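Local coordinates for uncharacterized protein (Bacteroides ovatus, PDB 4ID2) that is of unknown function but folds as a beta-barrel-like protein of the DUF4738 family, at residues V49-D54 against I107-V112; I73-T78 against I121-S126. One frame throughout, in Å; residues are numbered along the deposited sequence. Where two conformers were deposited one is given.

Contact 1: V49-D54 against I107-V112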
# COMPACT_ATOMS: atom_id res chain seq x y z
N VAL A 49 -9.74 -2.69 -25.63
CA VAL A 49 -10.11 -1.69 -24.63
C VAL A 49 -9.94 -0.31 -25.26
O VAL A 49 -8.92 -0.05 -25.88
CB VAL A 49 -9.30 -1.82 -23.32
CG1 VAL A 49 -9.79 -0.80 -22.30
CG2 VAL A 49 -9.44 -3.22 -22.74
N SER A 50 -10.97 0.56 -25.14
CA SER A 50 -10.94 1.90 -25.72
C SER A 50 -11.38 2.93 -24.72
O SER A 50 -12.53 2.90 -24.29
CB SER A 50 -11.88 1.97 -26.93
OG SER A 50 -11.51 1.03 -27.93
N ARG A 51 -10.48 3.87 -24.37
CA ARG A 51 -10.81 4.97 -23.47
C ARG A 51 -11.09 6.21 -24.30
O ARG A 51 -10.31 6.53 -25.20
CB ARG A 51 -9.68 5.25 -22.49
CG ARG A 51 -10.06 6.22 -21.37
CD ARG A 51 -8.83 6.57 -20.57
NE ARG A 51 -7.99 7.52 -21.30
CZ ARG A 51 -6.71 7.76 -21.06
NH1 ARG A 51 -6.04 8.62 -21.80
NH2 ARG A 51 -6.08 7.14 -20.05
N THR A 52 -12.20 6.88 -24.02
CA THR A 52 -12.54 8.13 -24.70
C THR A 52 -13.14 9.07 -23.68
O THR A 52 -13.74 8.61 -22.70
CB THR A 52 -13.51 7.90 -25.87
OG1 THR A 52 -14.72 7.32 -25.38
CG2 THR A 52 -12.91 7.04 -26.99
N PRO A 53 -13.01 10.40 -23.88
CA PRO A 53 -13.68 11.32 -22.96
C PRO A 53 -15.19 11.18 -23.09
O PRO A 53 -15.70 10.99 -24.20
CB PRO A 53 -13.20 12.71 -23.42
CG PRO A 53 -12.16 12.48 -24.45
CD PRO A 53 -12.36 11.11 -24.99
N ASP A 54 -15.91 11.24 -21.96
CA ASP A 54 -17.36 11.17 -21.96
C ASP A 54 -17.89 12.52 -21.48
O ASP A 54 -17.81 12.86 -20.30
CB ASP A 54 -17.87 10.00 -21.10
CG ASP A 54 -19.33 9.64 -21.35
OD1 ASP A 54 -20.03 10.43 -22.00
OD2 ASP A 54 -19.77 8.58 -20.86
N ILE A 107 -11.04 10.51 -11.80
CA ILE A 107 -11.45 10.23 -13.18
C ILE A 107 -11.00 8.83 -13.59
O ILE A 107 -9.91 8.41 -13.21
CB ILE A 107 -10.95 11.30 -14.20
CG1 ILE A 107 -9.44 11.47 -14.17
CG2 ILE A 107 -11.66 12.64 -13.96
CD1 ILE A 107 -8.89 12.30 -15.32
N LEU A 108 -11.84 8.10 -14.37
CA LEU A 108 -11.48 6.76 -14.84
C LEU A 108 -10.27 6.89 -15.76
O LEU A 108 -10.34 7.60 -16.76
CB LEU A 108 -12.66 6.08 -15.56
CG LEU A 108 -12.42 4.64 -16.04
CD1 LEU A 108 -12.09 3.71 -14.87
CD2 LEU A 108 -13.60 4.10 -16.81
N GLU A 109 -9.16 6.27 -15.38
CA GLU A 109 -7.90 6.39 -16.10
C GLU A 109 -7.66 5.25 -17.06
O GLU A 109 -7.16 5.49 -18.15
CB GLU A 109 -6.73 6.44 -15.10
CG GLU A 109 -5.39 6.84 -15.72
CD GLU A 109 -4.19 6.77 -14.79
OE1 GLU A 109 -4.16 5.90 -13.90
OE2 GLU A 109 -3.24 7.56 -15.01
N GLY A 110 -7.88 4.02 -16.62
CA GLY A 110 -7.57 2.88 -17.46
C GLY A 110 -8.05 1.55 -16.95
O GLY A 110 -8.31 1.38 -15.76
N ILE A 111 -8.21 0.60 -17.89
CA ILE A 111 -8.57 -0.80 -17.64
C ILE A 111 -7.62 -1.59 -18.53
O ILE A 111 -7.56 -1.34 -19.74
CB ILE A 111 -10.08 -1.11 -17.88
CG1 ILE A 111 -10.96 -0.38 -16.82
CG2 ILE A 111 -10.32 -2.62 -17.83
CD1 ILE A 111 -12.49 -0.34 -17.09
N VAL A 112 -6.81 -2.46 -17.91
CA VAL A 112 -5.69 -3.15 -18.54
C VAL A 112 -5.71 -4.65 -18.30
O VAL A 112 -5.74 -5.04 -17.14
CB VAL A 112 -4.42 -2.52 -17.87
CG1 VAL A 112 -3.16 -3.34 -18.11
CG2 VAL A 112 -4.23 -1.06 -18.28
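Arg51 and Glu109 meet through one straight hydrogen bond that joins a side chain to a backbone: NH2 of Arg51 lies 2.7 Å from the carbonyl O of Glu109, with an N-H...O angle of 165°. The acceptor sits at the edge of the guanidinium, only 5° out of its plane, and the donor in turn lies in the plane of the carbonyl, so both flat groups are turned well for the bond. The arginine chain leaves the strand extended, CG anti to the backbone N (chi1 -170°), and then bends at chi3, which turns the guanidinium toward the carbonyl; CD, placed by the extended start of the chain, lies 3.1 Å from O of Glu109. The other terminal nitrogen, NH1, is held by the backbone O of Gln30, so the group is gripped at two of its corners. Strands 43-53 and 107-116 belong to different sheets that face each other, nearly antiparallel, across the barrel-like interior. Here the second strand carries a classic beta bulge, in which Glu109 and Gly110 both oppose Ser126 of the adjoining strand. An arginine suits this place because it is long enough to span the gap between the sheets. The carboxylate of Glu109 does not pair with the arginine; its OE1 is hydrogen-bonded to Ser126 OG and its OE2 forms a salt bridge with Lys115 of a second subunit. Further along, CG1 of the short branched Val49 lies 3.4 Å from the carbonyl O of Ile111; the apolar part is looser, with CG1 of Val49 and CB of Ile111 4.4 Å apart.

Contact 2: I73-T78 against I121-S126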
# COMPACT_ATOMS: atom_id res chain seq x y z
N ILE A 73 -14.72 3.72 -20.62
CA ILE A 73 -13.83 2.72 -21.18
C ILE A 73 -14.66 1.57 -21.70
O ILE A 73 -15.32 0.90 -20.92
CB ILE A 73 -12.75 2.24 -20.16
CG1 ILE A 73 -11.75 3.39 -19.88
CG2 ILE A 73 -12.00 1.03 -20.73
CD1 ILE A 73 -10.68 3.11 -18.90
N VAL A 74 -14.63 1.32 -23.02
CA VAL A 74 -15.35 0.19 -23.61
C VAL A 74 -14.40 -1.01 -23.60
O VAL A 74 -13.33 -0.93 -24.19
CB VAL A 74 -15.87 0.50 -25.03
CG1 VAL A 74 -16.55 -0.73 -25.64
CG2 VAL A 74 -16.83 1.69 -25.02
N LEU A 75 -14.78 -2.10 -22.92
CA LEU A 75 -14.01 -3.34 -22.87
C LEU A 75 -14.78 -4.37 -23.69
O LEU A 75 -15.88 -4.73 -23.30
CB LEU A 75 -13.78 -3.79 -21.41
CG LEU A 75 -13.35 -5.25 -21.14
CD1 LEU A 75 -12.17 -5.68 -21.97
CD2 LEU A 75 -12.97 -5.44 -19.68
N HIS A 76 -14.24 -4.78 -24.85
CA HIS A 76 -14.85 -5.80 -25.71
C HIS A 76 -13.98 -7.06 -25.69
O HIS A 76 -12.92 -7.11 -26.31
CB HIS A 76 -15.03 -5.28 -27.15
CG HIS A 76 -15.98 -6.12 -27.98
ND1 HIS A 76 -16.34 -5.74 -29.25
CD2 HIS A 76 -16.62 -7.27 -27.67
CE1 HIS A 76 -17.18 -6.66 -29.69
NE2 HIS A 76 -17.39 -7.60 -28.77
N LEU A 77 -14.44 -8.08 -24.95
CA LEU A 77 -13.75 -9.36 -24.82
C LEU A 77 -14.43 -10.40 -25.69
O LEU A 77 -15.63 -10.61 -25.55
CB LEU A 77 -13.77 -9.80 -23.34
CG LEU A 77 -13.07 -11.12 -23.01
CD1 LEU A 77 -11.60 -11.07 -23.39
CD2 LEU A 77 -13.25 -11.47 -21.54
N THR A 78 -13.67 -11.08 -26.57
CA THR A 78 -14.23 -12.11 -27.46
C THR A 78 -13.42 -13.39 -27.39
O THR A 78 -12.25 -13.36 -27.04
CB THR A 78 -14.31 -11.61 -28.91
OG1 THR A 78 -12.99 -11.37 -29.39
CG2 THR A 78 -15.11 -10.34 -29.05
N ILE A 121 -10.46 -14.10 -15.87
CA ILE A 121 -9.56 -13.17 -16.55
C ILE A 121 -9.54 -11.91 -15.71
O ILE A 121 -10.59 -11.29 -15.55
CB ILE A 121 -10.07 -12.92 -18.00
CG1 ILE A 121 -10.15 -14.24 -18.79
CG2 ILE A 121 -9.18 -11.90 -18.72
CD1 ILE A 121 -11.04 -14.20 -19.96
N VAL A 122 -8.37 -11.51 -15.19
CA VAL A 122 -8.25 -10.34 -14.32
C VAL A 122 -7.71 -9.14 -15.10
O VAL A 122 -6.71 -9.25 -15.80
CB VAL A 122 -7.35 -10.65 -13.10
CG1 VAL A 122 -7.22 -9.43 -12.19
CG2 VAL A 122 -7.91 -11.84 -12.33
N TYR A 123 -8.37 -7.99 -14.91
CA TYR A 123 -7.98 -6.70 -15.49
C TYR A 123 -7.58 -5.77 -14.38
O TYR A 123 -8.27 -5.72 -13.37
CB TYR A 123 -9.12 -6.06 -16.29
CG TYR A 123 -9.40 -6.72 -17.62
CD1 TYR A 123 -10.11 -7.92 -17.69
CD2 TYR A 123 -8.97 -6.15 -18.80
CE1 TYR A 123 -10.33 -8.55 -18.91
CE2 TYR A 123 -9.19 -6.77 -20.03
CZ TYR A 123 -9.89 -7.96 -20.08
OH TYR A 123 -10.12 -8.57 -21.28
N ALA A 124 -6.50 -5.01 -14.57
CA ALA A 124 -6.11 -4.00 -13.60
C ALA A 124 -6.86 -2.75 -14.00
O ALA A 124 -6.93 -2.45 -15.19
CB ALA A 124 -4.60 -3.77 -13.64
N ALA A 125 -7.51 -2.09 -13.04
CA ALA A 125 -8.28 -0.88 -13.30
C ALA A 125 -7.81 0.23 -12.40
O ALA A 125 -7.33 -0.03 -11.29
CB ALA A 125 -9.76 -1.16 -13.07
N SER A 126 -7.91 1.48 -12.86
CA SER A 126 -7.49 2.60 -12.03
C SER A 126 -8.31 3.86 -12.28
O SER A 126 -8.70 4.14 -13.42
CB SER A 126 -6.01 2.91 -12.26
OG SER A 126 -5.73 3.16 -13.62
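One face of the Tyr123 ring is covered by Leu75, whose CD2 stands over the ring centre, 3.9 Å from the centroid and just 7° off the normal, a CH-pi contact of nearly vertical approach. The other methyl of the same leucine, CD1, lies toward the phenol end, 3.7 Å from CE2 of Tyr123, so its fork spans the ring from middle to hydroxyl. At that end CD1 of Leu77 comes within 3.6 Å of the OH of Tyr123. The oxygen itself is not left without a polar mate in this apolar setting, for it is hydrogen-bonded to Ser47 OG on strand 43-53. Tyrosine thus suits a place that needs a broad apolar face and one polar atom at its far end. Its CG is anti to the carbonyl carbon (chi1 -74°), which carries the ring across the gap, one face under Leu75 and the hydroxyl beside Leu77. A serine here would probably leave Leu75 without the surface it packs on and Ser47 without its phenol partner. Next to the ring, Leu77 and Ile121 reach toward each other tip to tip, CD2 to CD1 at 3.9 Å; the end methyl of the isoleucine meets one arm of the leucine, whose other arm serves the tyrosine. Ile142 of strand 134-142 packs against Leu75, Leu77 and Tyr123 alike. The backbones stay far apart, their axes 11.8 Å at closest approach, and no hydrogen bond joins the two segments. Large side chains from alternate positions of two strands that run roughly antiparallel (158° between their directions), meeting midway, are typical of the packed interior between facing beta-sheets, here that of a barrel-like fold.

Both contacts are buried and bridge the same two sheets: strands 43-53 and 67-79 are neighbours in one, 107-116 and 121-128 in the other. Contact 1 brings its strands closer together and relies partly on polar chemistry, with partly exposed residues and a second subunit nearby. Contact 2 touches no other chain, spans a wider gap and is filled almost wholly by hydrocarbon and one ring. They meet at Ile73, which packs on Val49 through its CG2 and on Gly110 through its CD1, while probable backbone hydrogen bonds, Ser50 O to Val74 N and Val112 O to Ala124 N, tie the segments together within each sheet.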